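Local coordinates for zinc phosphodiesterase ELAC protein 1 (Homo sapiens, PDB 3ZWF), which is a two-zinc phosphodiesterase with some tRNA 3'-processing endonuclease activity that removes 2',3'-cyclic phosphates from tRNAs during tRNA repair, at residues I53-L61 and P88-L97; L121-P129 and A175-F185. All coordinates share one frame; numbering follows the deposited sequence.

Contact 1 of 2, residues I53-L61 and P88-L97. With ZN (zinc ion), chain E.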
loop_
_atom_site.group_PDB
_atom_site.type_symbol
_atom_site.label_atom_id
_atom_site.label_comp_id
_atom_site.label_asym_id
_atom_site.label_seq_id
_atom_site.Cartn_x
_atom_site.Cartn_y
_atom_site.Cartn_z
ATOM N N ILE A 53 -12.230 -0.125 14.042
ATOM C CA ILE A 53 -12.058 1.224 13.476
ATOM C C ILE A 53 -13.390 1.708 12.941
ATOM O O ILE A 53 -13.979 1.049 12.089
ATOM C CB ILE A 53 -10.990 1.241 12.358
ATOM C CG1 ILE A 53 -9.584 1.000 12.942
ATOM C CG2 ILE A 53 -11.079 2.565 11.589
ATOM C CD1 ILE A 53 -8.471 0.757 11.892
ATOM N N THR A 54 -13.870 2.851 13.427
ATOM C CA THR A 54 -15.153 3.409 12.970
ATOM C C THR A 54 -15.029 4.688 12.124
ATOM O O THR A 54 -15.957 5.074 11.399
ATOM C CB THR A 54 -16.060 3.720 14.145
ATOM O OG1 THR A 54 -15.378 4.619 15.032
ATOM C CG2 THR A 54 -16.404 2.462 14.918
ATOM N N LYS A 55 -13.883 5.344 12.239
ATOM C CA LYS A 55 -13.604 6.557 11.493
ATOM C C LYS A 55 -12.144 6.612 11.089
ATOM O O LYS A 55 -11.275 6.156 11.820
ATOM C CB LYS A 55 -13.948 7.819 12.317
ATOM C CG LYS A 55 -15.393 7.872 12.814
ATOM C CD LYS A 55 -15.746 9.206 13.473
ATOM C CE LYS A 55 -17.057 9.107 14.263
ATOM N NZ LYS A 55 -18.177 8.770 13.383
ATOM N N ILE A 56 -11.915 7.221 9.932
ATOM C CA ILE A 56 -10.598 7.433 9.377
ATOM C C ILE A 56 -10.472 8.857 8.880
ATOM O O ILE A 56 -11.368 9.376 8.191
ATOM C CB ILE A 56 -10.334 6.400 8.200
ATOM C CG1 ILE A 56 -10.495 4.975 8.748
ATOM C CG2 ILE A 56 -8.950 6.587 7.603
ATOM C CD1 ILE A 56 -10.446 3.873 7.707
ATOM N N PHE A 57 -9.379 9.502 9.241
ATOM C CA PHE A 57 -9.107 10.877 8.905
ATOM C C PHE A 57 -7.780 10.946 8.158
ATOM O O PHE A 57 -6.751 10.554 8.700
ATOM C CB PHE A 57 -9.031 11.757 10.187
ATOM C CG PHE A 57 -10.256 11.682 11.073
ATOM C CD1 PHE A 57 -10.447 10.651 11.980
ATOM C CD2 PHE A 57 -11.229 12.681 10.994
ATOM C CE1 PHE A 57 -11.566 10.577 12.766
ATOM C CE2 PHE A 57 -12.350 12.611 11.779
ATOM C CZ PHE A 57 -12.526 11.584 12.692
ATOM N N ILE A 58 -7.801 11.523 6.958
ATOM C CA ILE A 58 -6.579 11.651 6.133
ATOM C C ILE A 58 -6.150 13.089 6.004
ATOM O O ILE A 58 -6.958 13.959 5.605
ATOM C CB ILE A 58 -6.814 11.048 4.699
ATOM C CG1 ILE A 58 -7.239 9.580 4.764
ATOM C CG2 ILE A 58 -5.560 11.217 3.836
ATOM C CD1 ILE A 58 -6.240 8.600 5.450
ATOM N N THR A 59 -4.912 13.378 6.425
ATOM C CA THR A 59 -4.421 14.789 6.530
ATOM C C THR A 59 -4.107 15.416 5.176
ATOM O O THR A 59 -4.332 16.584 4.962
ATOM C CB THR A 59 -3.178 14.914 7.375
ATOM O OG1 THR A 59 -2.134 14.077 6.838
ATOM C CG2 THR A 59 -3.463 14.513 8.847
ATOM N N HIS A 60 -3.638 14.594 4.216
ATOM C CA HIS A 60 -3.267 15.079 2.901
ATOM C C HIS A 60 -3.012 13.918 1.966
ATOM O O HIS A 60 -2.694 12.835 2.442
ATOM C CB HIS A 60 -2.097 16.042 2.921
ATOM C CG HIS A 60 -0.760 15.456 3.295
ATOM N ND1 HIS A 60 -0.457 14.974 4.562
ATOM C CD2 HIS A 60 0.408 15.495 2.619
ATOM C CE1 HIS A 60 0.817 14.619 4.590
ATOM N NE2 HIS A 60 1.370 14.925 3.426
ATOM N N LEU A 61 -3.114 14.208 0.674
ATOM C CA LEU A 61 -2.978 13.157 -0.337
ATOM C C LEU A 61 -1.538 12.968 -0.829
ATOM O O LEU A 61 -1.289 12.984 -2.050
ATOM C CB LEU A 61 -3.944 13.458 -1.500
ATOM C CG LEU A 61 -5.427 13.438 -1.116
ATOM C CD1 LEU A 61 -6.361 13.711 -2.306
ATOM C CD2 LEU A 61 -5.770 12.083 -0.466
ATOM N N PRO A 88 -21.704 2.156 9.537
ATOM C CA PRO A 88 -20.790 2.519 8.463
ATOM C C PRO A 88 -19.496 3.140 8.996
ATOM O O PRO A 88 -19.505 3.769 10.057
ATOM C CB PRO A 88 -21.581 3.544 7.651
ATOM C CG PRO A 88 -22.605 4.078 8.582
ATOM C CD PRO A 88 -22.918 2.981 9.544
ATOM N N ILE A 89 -18.407 2.939 8.258
ATOM C CA ILE A 89 -17.139 3.618 8.517
ATOM C C ILE A 89 -17.159 4.995 7.812
ATOM O O ILE A 89 -17.433 5.107 6.630
ATOM C CB ILE A 89 -15.899 2.797 8.068
ATOM C CG1 ILE A 89 -15.795 1.508 8.893
ATOM C CG2 ILE A 89 -14.622 3.614 8.265
ATOM C CD1 ILE A 89 -14.632 0.606 8.517
ATOM N N GLU A 90 -16.837 6.035 8.564
ATOM C CA GLU A 90 -16.741 7.383 7.998
ATOM C C GLU A 90 -15.314 7.741 7.706
ATOM O O GLU A 90 -14.434 7.611 8.579
ATOM C CB GLU A 90 -17.292 8.426 8.992
ATOM C CG GLU A 90 -18.714 8.201 9.317
ATOM C CD GLU A 90 -19.240 9.200 10.349
ATOM O OE1 GLU A 90 -18.450 9.945 10.985
ATOM O OE2 GLU A 90 -20.472 9.222 10.508
ATOM N N ILE A 91 -15.074 8.220 6.494
ATOM C CA ILE A 91 -13.746 8.598 6.075
ATOM C C ILE A 91 -13.739 10.076 5.727
ATOM O O ILE A 91 -14.554 10.534 4.917
ATOM C CB ILE A 91 -13.286 7.749 4.862
ATOM C CG1 ILE A 91 -13.355 6.269 5.223
ATOM C CG2 ILE A 91 -11.872 8.175 4.423
ATOM C CD1 ILE A 91 -12.991 5.302 4.068
ATOM N N TYR A 92 -12.845 10.820 6.354
ATOM C CA TYR A 92 -12.685 12.246 6.082
ATOM C C TYR A 92 -11.352 12.517 5.435
ATOM O O TYR A 92 -10.328 12.046 5.926
ATOM C CB TYR A 92 -12.772 13.032 7.418
ATOM C CG TYR A 92 -14.111 12.874 8.106
ATOM C CD1 TYR A 92 -14.353 11.803 8.959
ATOM C CD2 TYR A 92 -15.137 13.828 7.946
ATOM C CE1 TYR A 92 -15.590 11.652 9.586
ATOM C CE2 TYR A 92 -16.359 13.667 8.558
ATOM C CZ TYR A 92 -16.575 12.586 9.389
ATOM O OH TYR A 92 -17.828 12.451 9.987
ATOM N N GLY A 93 -11.319 13.249 4.334
ATOM C CA GLY A 93 -10.033 13.630 3.746
ATOM C C GLY A 93 -10.182 14.596 2.601
ATOM O O GLY A 93 -11.299 15.068 2.328
ATOM N N PRO A 94 -9.065 15.001 2.002
ATOM C CA PRO A 94 -9.146 15.977 0.956
ATOM C C PRO A 94 -9.935 15.539 -0.272
ATOM O O PRO A 94 -10.006 14.368 -0.576
ATOM C CB PRO A 94 -7.683 16.241 0.589
ATOM C CG PRO A 94 -6.896 15.725 1.713
ATOM C CD PRO A 94 -7.669 14.618 2.283
ATOM N N VAL A 95 -10.502 16.518 -0.968
ATOM C CA VAL A 95 -11.080 16.288 -2.296
ATOM C C VAL A 95 -10.151 15.404 -3.129
ATOM O O VAL A 95 -8.968 15.699 -3.273
ATOM C CB VAL A 95 -11.351 17.630 -3.034
ATOM C CG1 VAL A 95 -11.730 17.386 -4.527
ATOM C CG2 VAL A 95 -12.447 18.374 -2.337
ATOM N N GLY A 96 -10.732 14.358 -3.723
ATOM C CA GLY A 96 -10.004 13.383 -4.533
ATOM C C GLY A 96 -9.997 12.018 -3.887
ATOM O O GLY A 96 -9.856 10.969 -4.577
ATOM N N LEU A 97 -10.145 11.997 -2.571
ATOM C CA LEU A 97 -10.066 10.737 -1.832
ATOM C C LEU A 97 -11.242 9.789 -2.136
ATOM O O LEU A 97 -11.067 8.578 -2.245
ATOM C CB LEU A 97 -9.951 10.990 -0.316
ATOM C CG LEU A 97 -9.805 9.743 0.545
ATOM C CD1 LEU A 97 -8.485 9.018 0.258
ATOM C CD2 LEU A 97 -9.830 10.141 2.072
HETATM ZN ZN ZN E . 3.539 15.152 2.711
HETATM O O HOH W 1 -18.375 6.226 12.243
HETATM O O HOH W 2 3.769 13.107 2.847
#
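F57 and Y92 sit side by side on one face of a parallel strand pair, 53-57 with 89-94, whose short axes diverge by only 10°. Their rings are nearly parallel but slid apart, and the closest atoms are F57 CE2 and Y92 CD1, 3.6 Å apart; F33 stacks on F57 from the next strand. Between the backbones, I56 is gripped by both its polar atoms: its N donates to E90 O, and its O accepts from Y92 N at 2.8 Å. On the other face the branched I56 and I91 fill the interior with hydrocarbon.

Packing stays close where the strands give way to loops. L61 slides past P94 in the opposite direction, its CG 3.9 Å from P94 CG, while L97 CD2 meets I58 CG1 at 3.8 Å. G93 fits here because a side chain would run into L97. This is the parallel core of the metallo-beta-lactamase fold, in which the loop after strand 53-57 carries the HxHxDH zinc ligands; H60 NE2 binds zinc at 2.3 Å, and its ND1 donates to T59 OG1, itself bonded to D34.

The opposite end is wetter, and a charged pair suits it. K55 and E90 run alongside each other, and the bend at the end of K55 (chi4 -62°) brings NZ into a salt bridge with E90 OE1 at 2.7 Å. Y92 OH reaches the same oxygen from the opposite face of the carboxylate. Water 1 joins K55 NZ to T54 O.

Contact 2 of 2, residues L121-P129 and A175-F185. With ZN (zinc ion), chain E; PO4 (phosphate ion), chain F.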
loop_
_atom_site.group_PDB
_atom_site.type_symbol
_atom_site.label_atom_id
_atom_site.label_comp_id
_atom_site.label_asym_id
_atom_site.label_seq_id
_atom_site.Cartn_x
_atom_site.Cartn_y
_atom_site.Cartn_z
ATOM N N LEU A 121 -12.938 17.299 2.301
ATOM C CA LEU A 121 -12.558 18.662 2.672
ATOM C C LEU A 121 -12.015 19.429 1.491
ATOM O O LEU A 121 -11.133 18.948 0.781
ATOM C CB LEU A 121 -11.474 18.624 3.748
ATOM C CG LEU A 121 -11.974 18.318 5.164
ATOM C CD1 LEU A 121 -12.506 16.934 5.338
ATOM C CD2 LEU A 121 -10.724 18.483 6.096
ATOM N N VAL A 122 -12.560 20.614 1.253
ATOM C CA VAL A 122 -12.161 21.444 0.110
ATOM C C VAL A 122 -11.063 22.394 0.581
ATOM O O VAL A 122 -11.331 23.355 1.386
ATOM C CB VAL A 122 -13.348 22.266 -0.500
ATOM C CG1 VAL A 122 -12.855 23.174 -1.627
ATOM C CG2 VAL A 122 -14.414 21.317 -1.010
ATOM N N PRO A 123 -9.841 22.178 0.100
ATOM C CA PRO A 123 -8.758 23.063 0.481
ATOM C C PRO A 123 -8.815 24.437 -0.202
ATOM O O PRO A 123 -9.569 24.657 -1.159
ATOM C CB PRO A 123 -7.529 22.298 0.041
ATOM C CG PRO A 123 -8.008 21.512 -1.120
ATOM C CD PRO A 123 -9.405 21.158 -0.872
ATOM N N THR A 124 -8.009 25.353 0.315
ATOM C CA THR A 124 -7.833 26.655 -0.318
ATOM C C THR A 124 -6.448 26.674 -0.972
ATOM O O THR A 124 -5.526 25.975 -0.537
ATOM C CB THR A 124 -8.059 27.823 0.626
ATOM O OG1 THR A 124 -7.081 27.811 1.668
ATOM C CG2 THR A 124 -9.472 27.754 1.202
ATOM N N ALA A 125 -6.333 27.514 -1.999
ATOM C CA ALA A 125 -5.133 27.580 -2.854
ATOM C C ALA A 125 -3.893 28.049 -2.069
ATOM O O ALA A 125 -2.761 27.680 -2.394
ATOM C CB ALA A 125 -5.400 28.526 -4.052
ATOM N N ASP A 126 -4.114 28.834 -1.009
ATOM C CA ASP A 126 -2.994 29.360 -0.207
ATOM C C ASP A 126 -2.442 28.356 0.827
ATOM O O ASP A 126 -1.657 28.711 1.668
ATOM C CB ASP A 126 -3.322 30.719 0.453
ATOM C CG ASP A 126 -4.489 30.658 1.448
ATOM O OD1 ASP A 126 -5.223 29.663 1.490
ATOM O OD2 ASP A 126 -4.699 31.648 2.190
ATOM N N GLN A 127 -2.849 27.092 0.711
ATOM C CA GLN A 127 -2.328 26.022 1.540
ATOM C C GLN A 127 -1.100 25.381 0.913
ATOM O O GLN A 127 -0.540 24.478 1.485
ATOM C CB GLN A 127 -3.364 24.928 1.733
ATOM C CG GLN A 127 -4.484 25.347 2.678
ATOM C CD GLN A 127 -5.407 24.187 3.009
ATOM O OE1 GLN A 127 -6.514 24.104 2.487
ATOM N NE2 GLN A 127 -4.936 23.263 3.877
ATOM N N CYS A 128 -0.730 25.816 -0.283
ATOM C CA CYS A 128 0.473 25.281 -0.903
ATOM C C CYS A 128 1.078 26.308 -1.846
ATOM O O CYS A 128 0.472 27.331 -2.102
ATOM C CB CYS A 128 0.148 23.965 -1.607
ATOM S SG CYS A 128 -1.014 24.108 -2.929
ATOM N N PRO A 129 2.289 26.045 -2.364
ATOM C CA PRO A 129 2.949 27.105 -3.122
ATOM C C PRO A 129 2.258 27.424 -4.440
ATOM O O PRO A 129 1.548 26.584 -4.994
ATOM C CB PRO A 129 4.361 26.540 -3.367
ATOM C CG PRO A 129 4.552 25.559 -2.286
ATOM C CD PRO A 129 3.212 24.933 -2.099
ATOM N N ALA A 175 -11.549 20.220 11.385
ATOM C CA ALA A 175 -10.270 20.287 10.673
ATOM C C ALA A 175 -9.890 21.759 10.474
ATOM O O ALA A 175 -10.732 22.666 10.490
ATOM C CB ALA A 175 -10.327 19.568 9.344
ATOM N N PHE A 176 -8.604 21.978 10.290
ATOM C CA PHE A 176 -8.079 23.298 9.970
ATOM C C PHE A 176 -6.936 23.178 8.960
ATOM O O PHE A 176 -6.354 22.109 8.777
ATOM C CB PHE A 176 -7.640 24.069 11.227
ATOM C CG PHE A 176 -6.658 23.325 12.125
ATOM C CD1 PHE A 176 -7.084 22.384 13.038
ATOM C CD2 PHE A 176 -5.294 23.567 12.023
ATOM C CE1 PHE A 176 -6.189 21.707 13.816
ATOM C CE2 PHE A 176 -4.366 22.912 12.840
ATOM C CZ PHE A 176 -4.818 21.970 13.747
ATOM N N ARG A 177 -6.630 24.298 8.325
ATOM C CA ARG A 177 -5.730 24.328 7.186
ATOM C C ARG A 177 -4.282 24.496 7.629
ATOM O O ARG A 177 -3.962 25.362 8.487
ATOM C CB ARG A 177 -6.079 25.459 6.235
ATOM C CG ARG A 177 -7.484 25.344 5.628
ATOM C CD ARG A 177 -7.818 26.589 4.826
ATOM N NE ARG A 177 -7.892 27.739 5.705
ATOM C CZ ARG A 177 -7.769 29.004 5.328
ATOM N NH1 ARG A 177 -7.571 29.323 4.055
ATOM N NH2 ARG A 177 -7.849 29.965 6.241
ATOM N N LEU A 178 -3.454 23.667 7.006
ATOM C CA LEU A 178 -2.000 23.722 7.109
ATOM C C LEU A 178 -1.362 24.047 5.772
ATOM O O LEU A 178 -2.013 23.950 4.734
ATOM C CB LEU A 178 -1.431 22.379 7.620
ATOM C CG LEU A 178 -2.064 21.835 8.898
ATOM C CD1 LEU A 178 -1.451 20.507 9.339
ATOM C CD2 LEU A 178 -1.862 22.833 10.057
ATOM N N PHE A 179 -0.114 24.497 5.804
ATOM C CA PHE A 179 0.658 24.790 4.604
ATOM C C PHE A 179 1.648 23.657 4.369
ATOM O O PHE A 179 2.440 23.336 5.248
ATOM C CB PHE A 179 1.429 26.089 4.727
ATOM C CG PHE A 179 1.983 26.563 3.425
ATOM C CD1 PHE A 179 3.237 26.139 2.982
ATOM C CD2 PHE A 179 1.218 27.401 2.591
ATOM C CE1 PHE A 179 3.716 26.535 1.726
ATOM C CE2 PHE A 179 1.710 27.824 1.339
ATOM C CZ PHE A 179 2.967 27.372 0.912
ATOM N N HIS A 180 1.598 23.063 3.177
ATOM C CA HIS A 180 2.488 21.986 2.824
ATOM C C HIS A 180 2.739 22.052 1.307
ATOM O O HIS A 180 2.248 22.967 0.629
ATOM C CB HIS A 180 1.876 20.675 3.329
ATOM C CG HIS A 180 2.741 19.448 3.154
ATOM N ND1 HIS A 180 4.070 19.376 3.534
ATOM C CD2 HIS A 180 2.422 18.225 2.666
ATOM C CE1 HIS A 180 4.537 18.162 3.241
ATOM N NE2 HIS A 180 3.554 17.445 2.730
ATOM N N ARG A 181 3.481 21.092 0.754
ATOM C CA ARG A 181 3.721 21.046 -0.696
ATOM C C ARG A 181 2.423 20.849 -1.468
ATOM O O ARG A 181 2.257 21.335 -2.599
ATOM C CB ARG A 181 4.702 19.894 -1.066
ATOM C CG ARG A 181 6.054 20.004 -0.465
ATOM C CD ARG A 181 7.101 19.127 -1.201
ATOM N NE ARG A 181 6.730 17.716 -1.409
ATOM C CZ ARG A 181 6.568 16.811 -0.435
ATOM N NH1 ARG A 181 6.672 17.138 0.861
ATOM N NH2 ARG A 181 6.262 15.563 -0.758
ATOM N N ILE A 182 1.485 20.131 -0.850
ATOM C CA ILE A 182 0.090 20.067 -1.318
ATOM C C ILE A 182 -0.736 20.439 -0.102
ATOM O O ILE A 182 -0.190 20.470 1.008
ATOM C CB ILE A 182 -0.322 18.679 -1.867
ATOM C CG1 ILE A 182 -0.229 17.573 -0.838
ATOM C CG2 ILE A 182 0.525 18.356 -3.118
ATOM C CD1 ILE A 182 -0.889 16.302 -1.281
ATOM N N PRO A 183 -2.038 20.740 -0.287
ATOM C CA PRO A 183 -2.788 21.129 0.900
ATOM C C PRO A 183 -2.873 20.023 1.950
ATOM O O PRO A 183 -3.044 18.836 1.623
ATOM C CB PRO A 183 -4.159 21.469 0.354
ATOM C CG PRO A 183 -3.884 21.885 -1.099
ATOM C CD PRO A 183 -2.814 20.942 -1.509
ATOM N N SER A 184 -2.743 20.430 3.201
ATOM C CA SER A 184 -2.710 19.516 4.300
ATOM C C SER A 184 -3.551 20.072 5.450
ATOM O O SER A 184 -3.765 21.288 5.545
ATOM C CB SER A 184 -1.244 19.275 4.712
ATOM O OG SER A 184 -1.112 18.394 5.825
ATOM N N PHE A 185 -4.054 19.153 6.270
ATOM C CA PHE A 185 -5.013 19.467 7.323
ATOM C C PHE A 185 -4.552 18.952 8.662
ATOM O O PHE A 185 -3.860 17.949 8.780
ATOM C CB PHE A 185 -6.412 18.907 7.013
ATOM C CG PHE A 185 -7.003 19.448 5.736
ATOM C CD1 PHE A 185 -7.646 20.697 5.696
ATOM C CD2 PHE A 185 -6.901 18.715 4.576
ATOM C CE1 PHE A 185 -8.159 21.180 4.523
ATOM C CE2 PHE A 185 -7.415 19.201 3.427
ATOM C CZ PHE A 185 -8.043 20.433 3.389
HETATM ZN ZN ZN E . 3.539 15.152 2.711
HETATM P P PO4 F . 6.664 13.914 2.626
HETATM O O1 PO4 F . 5.709 15.125 2.472
HETATM O O2 PO4 F . 6.337 12.999 1.333
HETATM O O3 PO4 F . 6.291 13.067 3.777
HETATM O O4 PO4 F . 8.050 14.442 2.498
HETATM O O HOH W 2 3.769 13.107 2.847
#
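Q127 and F179 bring the two backbones closest, with CA atoms 4.5 Å apart, where the 3-10 turn 125-127 settles against residues 179-180. One backbone hydrogen bond joins the segments: H180 N donates to Q127 O at 3.1 Å, and F179 CA makes a CA-H...O contact to the same oxygen. Toward L121 the main chains separate, to 8.5 Å between the CA atoms of L121 and A175, and side chains bridge the difference.

Q127 does most of that work. Its extended side chain lies across the hairpin of strands 171-179 and 184-191, with R177 CB and CG against the amide; NE2 donates to L178 O in the planes of both amide and carbonyl, while OE1 accepts T124 N on a lone pair at 2.9 Å. An amide suits this buried place because it can donate and accept at once. NE2 also lies over one face of the F185 ring; L121 CD2 covers the centre of the opposite face, 3.8 Å from the centroid.

The hairpin belongs to the second sheet of the alpha-beta/beta-alpha sandwich of metallo-beta-lactamases, and its turn delivers H180 to zinc. H180 CB leaves away from the 121-129 loop, and chi1 (-175°) then carries the ring on to the metal, bound through NE2; G288 O accepts from ND1. R181 NH1 donates to O1 of a phosphate, probably from the crystallisation liquor, at 2.8 Å; that oxygen also binds zinc.

Under the partly exposed T124 and the exposed D126, R177 NH1 donates to T124 OG1 almost in the guanidinium plane. D126 OD1 receives the T124 hydroxyl at 2.6 Å and forms a longer salt bridge with R177 NH1. C128 CA makes a CH-pi contact over one face of F179, with D126 O at the ring edge. P123 CB presses tightly on P183 CB, 3.5 Å away.

Contact 1 closes before contact 2 opens along the chain, and their centres lie 15 Å apart. Contact 1 pairs neighbouring parallel strands of one sheet; contact 2 sets the loop leaving strand 116-121 of that sheet against strands 171-179 and 184-191 of the other. Strand 116-121 lies next to 89-94, and a probable hydrogen bond from L121 N to G93 O links the contacts there. Another, F185 N to T59 O, ties the loop after strand 53-57 to strand 184-191. The contacts converge on one zinc ion, to which H60 comes from contact 1 and H180 from contact 2, with H62 and D251 as further ligands. Loops at the ends of strands from both sheets thus contribute to the zinc site.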